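Local coordinates for protein ADP-ribosylglycohydrolase (Thermus thermophilus, PDB 2YZV) that belongs to the ADP-ribosylglycohydrolase family, an all-helical fold, and holds magnesium ions at sites formed by aspartate and threonine residues, at residues W173-A178 and G260-A265; R72-K77 and R152-T157. All coordinates share one frame; numbering follows the deposited sequence.

Contact 1 (W173-A178 and G260-A265); sequences WLLREA and GQLAGA
Leu175 and Leu262 reach past each other between two helices that run almost side by side, 16° from parallel, with their axes 9.0 Å apart. The two leucines use different first torsions. In Leu175 CG stands beside the backbone N (chi1 -65°), which carries CD2 onto the backbone of the partner helix, 3.6 Å from Gln261 O and 3.7 Å from Leu262 CA. In Leu262 CG is anti to the backbone N (chi1 178°), and CD1 is thrown the other way, into the notch between Leu174 and Ala178, where it lies 4.1 Å from Ala178 CB. One turn further along, small residues face each other: the methyls of Ala178 and Ala265 meet tip to tip, CB to CB 3.8 Å, and their CA atoms are only 5.6 Å apart. This is apolar helix-helix packing inside the all-helical ADP-ribosylglycohydrolase fold, between helix 162-179 and helix 252-267, the latter carrying metal ligands Asp253 and Thr254 near its start. Leu262 also packs on Leu229 and Phe232 of helix 221-234. Gln261 crosses Leu175 obliquely, its OE1 3.8 Å from Leu175 CD1. The buried amide is satisfied elsewhere: OE1 accepts from Ala135 N, while NE2 donates to Leu131 O and Ala257 O, bonds that fix which way the amide is turned.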
loop_
_atom_site.group_PDB
_atom_site.type_symbol
_atom_site.label_atom_id
_atom_site.label_comp_id
_atom_site.label_asym_id
_atom_site.label_seq_id
_atom_site.Cartn_x
_atom_site.Cartn_y
_atom_site.Cartn_z
ATOM N N TRP A 173 8.596 -2.443 7.231
ATOM C CA TRP A 173 9.335 -3.604 7.718
ATOM C C TRP A 173 8.803 -4.870 7.045
ATOM O O TRP A 173 9.574 -5.697 6.559
ATOM C CB TRP A 173 9.184 -3.735 9.236
ATOM C CG TRP A 173 9.923 -4.914 9.799
ATOM C CD1 TRP A 173 11.252 -4.971 10.114
ATOM C CD2 TRP A 173 9.392 -6.220 10.060
ATOM N NE1 TRP A 173 11.581 -6.231 10.556
ATOM C CE2 TRP A 173 10.460 -7.018 10.533
ATOM C CE3 TRP A 173 8.119 -6.796 9.942
ATOM C CZ2 TRP A 173 10.295 -8.360 10.886
ATOM C CZ3 TRP A 173 7.953 -8.135 10.295
ATOM C CH2 TRP A 173 9.041 -8.900 10.762
ATOM N N LEU A 174 7.480 -5.010 7.016
ATOM C CA LEU A 174 6.848 -6.169 6.399
ATOM C C LEU A 174 7.257 -6.337 4.942
ATOM O O LEU A 174 7.594 -7.440 4.504
ATOM C CB LEU A 174 5.322 -6.049 6.476
ATOM C CG LEU A 174 4.694 -6.312 7.845
ATOM C CD1 LEU A 174 3.254 -5.815 7.850
ATOM C CD2 LEU A 174 4.752 -7.803 8.161
ATOM N N LEU A 175 7.224 -5.245 4.186
ATOM C CA LEU A 175 7.586 -5.324 2.782
ATOM C C LEU A 175 9.057 -5.674 2.597
ATOM O O LEU A 175 9.387 -6.501 1.756
ATOM C CB LEU A 175 7.246 -4.015 2.061
ATOM C CG LEU A 175 5.748 -3.690 1.985
ATOM C CD1 LEU A 175 5.552 -2.458 1.118
ATOM C CD2 LEU A 175 4.977 -4.875 1.398
ATOM N N ARG A 176 9.936 -5.056 3.380
ATOM C CA ARG A 176 11.363 -5.356 3.259
ATOM C C ARG A 176 11.610 -6.839 3.526
ATOM O O ARG A 176 12.295 -7.513 2.756
ATOM C CB ARG A 176 12.187 -4.526 4.247
ATOM C CG ARG A 176 13.697 -4.723 4.084
ATOM C CD ARG A 176 14.469 -4.051 5.206
ATOM N NE ARG A 176 14.287 -4.758 6.471
ATOM C CZ ARG A 176 14.665 -4.283 7.652
ATOM N NH1 ARG A 176 15.244 -3.093 7.733
ATOM N NH2 ARG A 176 14.474 -5.002 8.750
ATOM N N GLU A 177 11.047 -7.347 4.618
ATOM C CA GLU A 177 11.230 -8.752 4.971
ATOM C C GLU A 177 10.639 -9.685 3.926
ATOM O O GLU A 177 11.244 -10.704 3.579
ATOM C CB GLU A 177 10.616 -9.035 6.344
ATOM C CG GLU A 177 11.329 -8.313 7.472
ATOM C CD GLU A 177 12.797 -8.679 7.546
ATOM O OE1 GLU A 177 13.103 -9.848 7.855
ATOM O OE2 GLU A 177 13.640 -7.797 7.288
ATOM N N ALA A 178 9.456 -9.348 3.423
ATOM C CA ALA A 178 8.826 -10.181 2.413
ATOM C C ALA A 178 9.677 -10.232 1.145
ATOM O O ALA A 178 9.851 -11.296 0.551
ATOM C CB ALA A 178 7.421 -9.657 2.095
ATOM N N GLY A 260 -2.281 -6.223 -1.420
ATOM C CA GLY A 260 -1.592 -6.448 -2.680
ATOM C C GLY A 260 -0.091 -6.253 -2.612
ATOM O O GLY A 260 0.666 -7.011 -3.222
ATOM N N GLN A 261 0.341 -5.232 -1.883
ATOM C CA GLN A 261 1.762 -4.950 -1.731
ATOM C C GLN A 261 2.463 -6.068 -0.975
ATOM O O GLN A 261 3.507 -6.558 -1.403
ATOM C CB GLN A 261 1.966 -3.646 -0.967
ATOM C CG GLN A 261 1.522 -2.414 -1.718
ATOM C CD GLN A 261 1.555 -1.192 -0.841
ATOM O OE1 GLN A 261 2.625 -0.704 -0.467
ATOM N NE2 GLN A 261 0.379 -0.693 -0.492
ATOM N N LEU A 262 1.887 -6.462 0.156
ATOM C CA LEU A 262 2.481 -7.507 0.982
ATOM C C LEU A 262 2.441 -8.863 0.308
ATOM O O LEU A 262 3.461 -9.547 0.228
ATOM C CB LEU A 262 1.773 -7.579 2.341
ATOM C CG LEU A 262 2.236 -8.669 3.316
ATOM C CD1 LEU A 262 3.730 -8.530 3.602
ATOM C CD2 LEU A 262 1.432 -8.559 4.604
ATOM N N ALA A 263 1.266 -9.249 -0.176
ATOM C CA ALA A 263 1.107 -10.537 -0.845
ATOM C C ALA A 263 1.868 -10.564 -2.172
ATOM O O ALA A 263 2.352 -11.616 -2.593
ATOM C CB ALA A 263 -0.374 -10.829 -1.069
ATOM N N GLY A 264 1.983 -9.410 -2.826
ATOM C CA GLY A 264 2.711 -9.351 -4.084
ATOM C C GLY A 264 4.189 -9.618 -3.858
ATOM O O GLY A 264 4.837 -10.332 -4.630
ATOM N N ALA A 265 4.733 -9.039 -2.793
ATOM C CA ALA A 265 6.143 -9.237 -2.464
ATOM C C ALA A 265 6.388 -10.670 -1.998
ATOM O O ALA A 265 7.445 -11.254 -2.264
ATOM C CB ALA A 265 6.564 -8.263 -1.367
#

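Contact 2 (R72-K77 and R152-T157); sequences RGFDPK and RRAART
After helix 57-72 the chain turns through Gly73 with positive phi and runs extended through Phe74 to Asp75, the N-cap of helix 76-89, so that Phe74 and Pro76 face the C-terminal part of helix 147-156. The Phe74 side chain, with CG anti to the backbone N (chi1 -165°), directs its ring rim at that part of the helix. Arg153 bends at chi3 (62°) and lays one face of its guanidinium against the rim: Phe74 CE2 sits over the centre of the group, 3.5 Å from Arg153 CZ. The two planes are 76° apart, a steep crossing rather than a parallel stack. Arg153 NE is hydrogen-bonded to Tyr119 OH, which helps to fix the guanidinium. At the ring edge Phe74 CZ comes within 3.8 Å of Ala154 N, and Phe74 CE1 rests on the Ala154 methyl. Further on, Pro76 CB touches Thr157 CG2 at 4.0 Å. The Thr157 hydroxyl is turned back to its own chain, OG1 donating to Ala154 O over 2.9 Å from above the carbonyl plane. Leu137 and Tyr141 of helix 135-141 pack on Phe74, while Gln79 and Met80 of helix 76-89 meet Thr157.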
loop_
_atom_site.group_PDB
_atom_site.type_symbol
_atom_site.label_atom_id
_atom_site.label_comp_id
_atom_site.label_asym_id
_atom_site.label_seq_id
_atom_site.Cartn_x
_atom_site.Cartn_y
_atom_site.Cartn_z
ATOM N N ARG A 72 14.803 11.928 -8.260
ATOM C CA ARG A 72 15.609 12.679 -7.304
ATOM C C ARG A 72 15.745 12.087 -5.910
ATOM O O ARG A 72 15.805 12.821 -4.922
ATOM C CB ARG A 72 15.084 14.111 -7.210
ATOM C CG ARG A 72 13.590 14.216 -7.001
ATOM C CD ARG A 72 13.022 15.338 -7.852
ATOM N NE ARG A 72 13.654 16.623 -7.563
ATOM C CZ ARG A 72 13.368 17.755 -8.198
ATOM N NH1 ARG A 72 12.458 17.767 -9.164
ATOM N NH2 ARG A 72 13.995 18.878 -7.871
ATOM N N GLY A 73 15.820 10.762 -5.836
ATOM C CA GLY A 73 15.968 10.095 -4.555
ATOM C C GLY A 73 14.838 10.434 -3.605
ATOM O O GLY A 73 13.713 10.678 -4.042
ATOM N N PHE A 74 15.132 10.452 -2.307
ATOM C CA PHE A 74 14.112 10.763 -1.315
ATOM C C PHE A 74 13.996 12.273 -1.146
ATOM O O PHE A 74 14.813 12.901 -0.468
ATOM C CB PHE A 74 14.453 10.120 0.027
ATOM C CG PHE A 74 13.300 10.100 0.981
ATOM C CD1 PHE A 74 12.274 9.175 0.824
ATOM C CD2 PHE A 74 13.205 11.040 2.002
ATOM C CE1 PHE A 74 11.168 9.189 1.666
ATOM C CE2 PHE A 74 12.104 11.063 2.850
ATOM C CZ PHE A 74 11.080 10.134 2.681
ATOM N N ASP A 75 12.965 12.844 -1.759
ATOM C CA ASP A 75 12.735 14.281 -1.735
ATOM C C ASP A 75 11.254 14.575 -1.481
ATOM O O ASP A 75 10.467 14.687 -2.422
ATOM C CB ASP A 75 13.184 14.851 -3.088
ATOM C CG ASP A 75 13.071 16.359 -3.173
ATOM O OD1 ASP A 75 13.541 16.919 -4.189
ATOM O OD2 ASP A 75 12.519 16.983 -2.247
ATOM N N PRO A 76 10.856 14.695 -0.201
ATOM C CA PRO A 76 9.460 14.974 0.155
ATOM C C PRO A 76 8.883 16.214 -0.523
ATOM O O PRO A 76 7.704 16.246 -0.870
ATOM C CB PRO A 76 9.514 15.114 1.675
ATOM C CG PRO A 76 10.584 14.135 2.045
ATOM C CD PRO A 76 11.658 14.449 1.011
ATOM N N LYS A 77 9.706 17.240 -0.703
ATOM C CA LYS A 77 9.230 18.449 -1.356
ATOM C C LYS A 77 8.771 18.107 -2.775
ATOM O O LYS A 77 7.697 18.522 -3.200
ATOM C CB LYS A 77 10.333 19.511 -1.401
ATOM C CG LYS A 77 9.921 20.780 -2.117
ATOM C CD LYS A 77 11.035 21.817 -2.102
ATOM C CE LYS A 77 10.609 23.075 -2.843
ATOM N NZ LYS A 77 9.339 23.625 -2.290
ATOM N N ARG A 152 8.534 6.875 7.663
ATOM C CA ARG A 152 7.803 7.798 8.523
ATOM C C ARG A 152 7.734 9.165 7.855
ATOM O O ARG A 152 6.694 9.822 7.861
ATOM C CB ARG A 152 8.478 7.918 9.895
ATOM C CG ARG A 152 7.872 9.001 10.783
ATOM C CD ARG A 152 8.455 8.957 12.185
ATOM N NE ARG A 152 7.972 7.799 12.930
ATOM C CZ ARG A 152 7.142 7.864 13.967
ATOM N NH1 ARG A 152 6.697 9.037 14.398
ATOM N NH2 ARG A 152 6.748 6.753 14.569
ATOM N N ARG A 153 8.848 9.598 7.272
ATOM C CA ARG A 153 8.874 10.888 6.595
ATOM C C ARG A 153 7.931 10.880 5.391
ATOM O O ARG A 153 7.239 11.866 5.130
ATOM C CB ARG A 153 10.307 11.225 6.169
ATOM C CG ARG A 153 11.202 11.591 7.349
ATOM C CD ARG A 153 12.672 11.608 6.959
ATOM N NE ARG A 153 12.973 12.604 5.937
ATOM C CZ ARG A 153 14.114 12.640 5.254
ATOM N NH1 ARG A 153 15.049 11.730 5.491
ATOM N NH2 ARG A 153 14.318 13.577 4.335
ATOM N N ALA A 154 7.887 9.762 4.673
ATOM C CA ALA A 154 7.012 9.644 3.505
ATOM C C ALA A 154 5.546 9.719 3.924
ATOM O O ALA A 154 4.696 10.203 3.173
ATOM C CB ALA A 154 7.284 8.330 2.774
ATOM N N ALA A 155 5.245 9.236 5.121
ATOM C CA ALA A 155 3.877 9.276 5.613
ATOM C C ALA A 155 3.533 10.688 6.068
ATOM O O ALA A 155 2.433 11.180 5.812
ATOM C CB ALA A 155 3.703 8.297 6.779
ATOM N N ARG A 156 4.493 11.331 6.728
ATOM C CA ARG A 156 4.314 12.673 7.274
ATOM C C ARG A 156 3.959 13.760 6.269
ATOM O O ARG A 156 3.483 14.830 6.656
ATOM C CB ARG A 156 5.560 13.083 8.065
ATOM C CG ARG A 156 5.690 12.374 9.408
ATOM C CD ARG A 156 6.972 12.780 10.108
ATOM N NE ARG A 156 7.043 14.230 10.265
ATOM C CZ ARG A 156 8.104 14.961 9.945
ATOM N NH1 ARG A 156 9.188 14.379 9.450
ATOM N NH2 ARG A 156 8.076 16.278 10.108
ATOM N N THR A 157 4.191 13.500 4.987
ATOM C CA THR A 157 3.854 14.485 3.971
ATOM C C THR A 157 2.354 14.768 3.966
ATOM O O THR A 157 1.936 15.901 3.729
ATOM C CB THR A 157 4.261 14.015 2.558
ATOM O OG1 THR A 157 3.685 12.728 2.292
ATOM C CG2 THR A 157 5.778 13.942 2.438
#

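How the contacts relate
From the N terminus, the chain passes helix 4-26 and helix 57-72 before reaching the first segment of contact 2. That contact closes a loop of 74 residues, mostly helical or unmodelled, when helix 147-156 returns to the start of helix 76-89. Helix 162-179 follows next and opens contact 1, whose 81 intervening residues end at helix 252-267. The two loops are therefore in series, neither nested nor crossed. Their centres lie 20 Å apart and they do not touch, but helix 162-179 packs near its start, through Leu165 and Glu166, on Arg152 of helix 147-156, on a side that takes no part in contact 2, and its far end packs in contact 1. Contact 1 is the more central of the two.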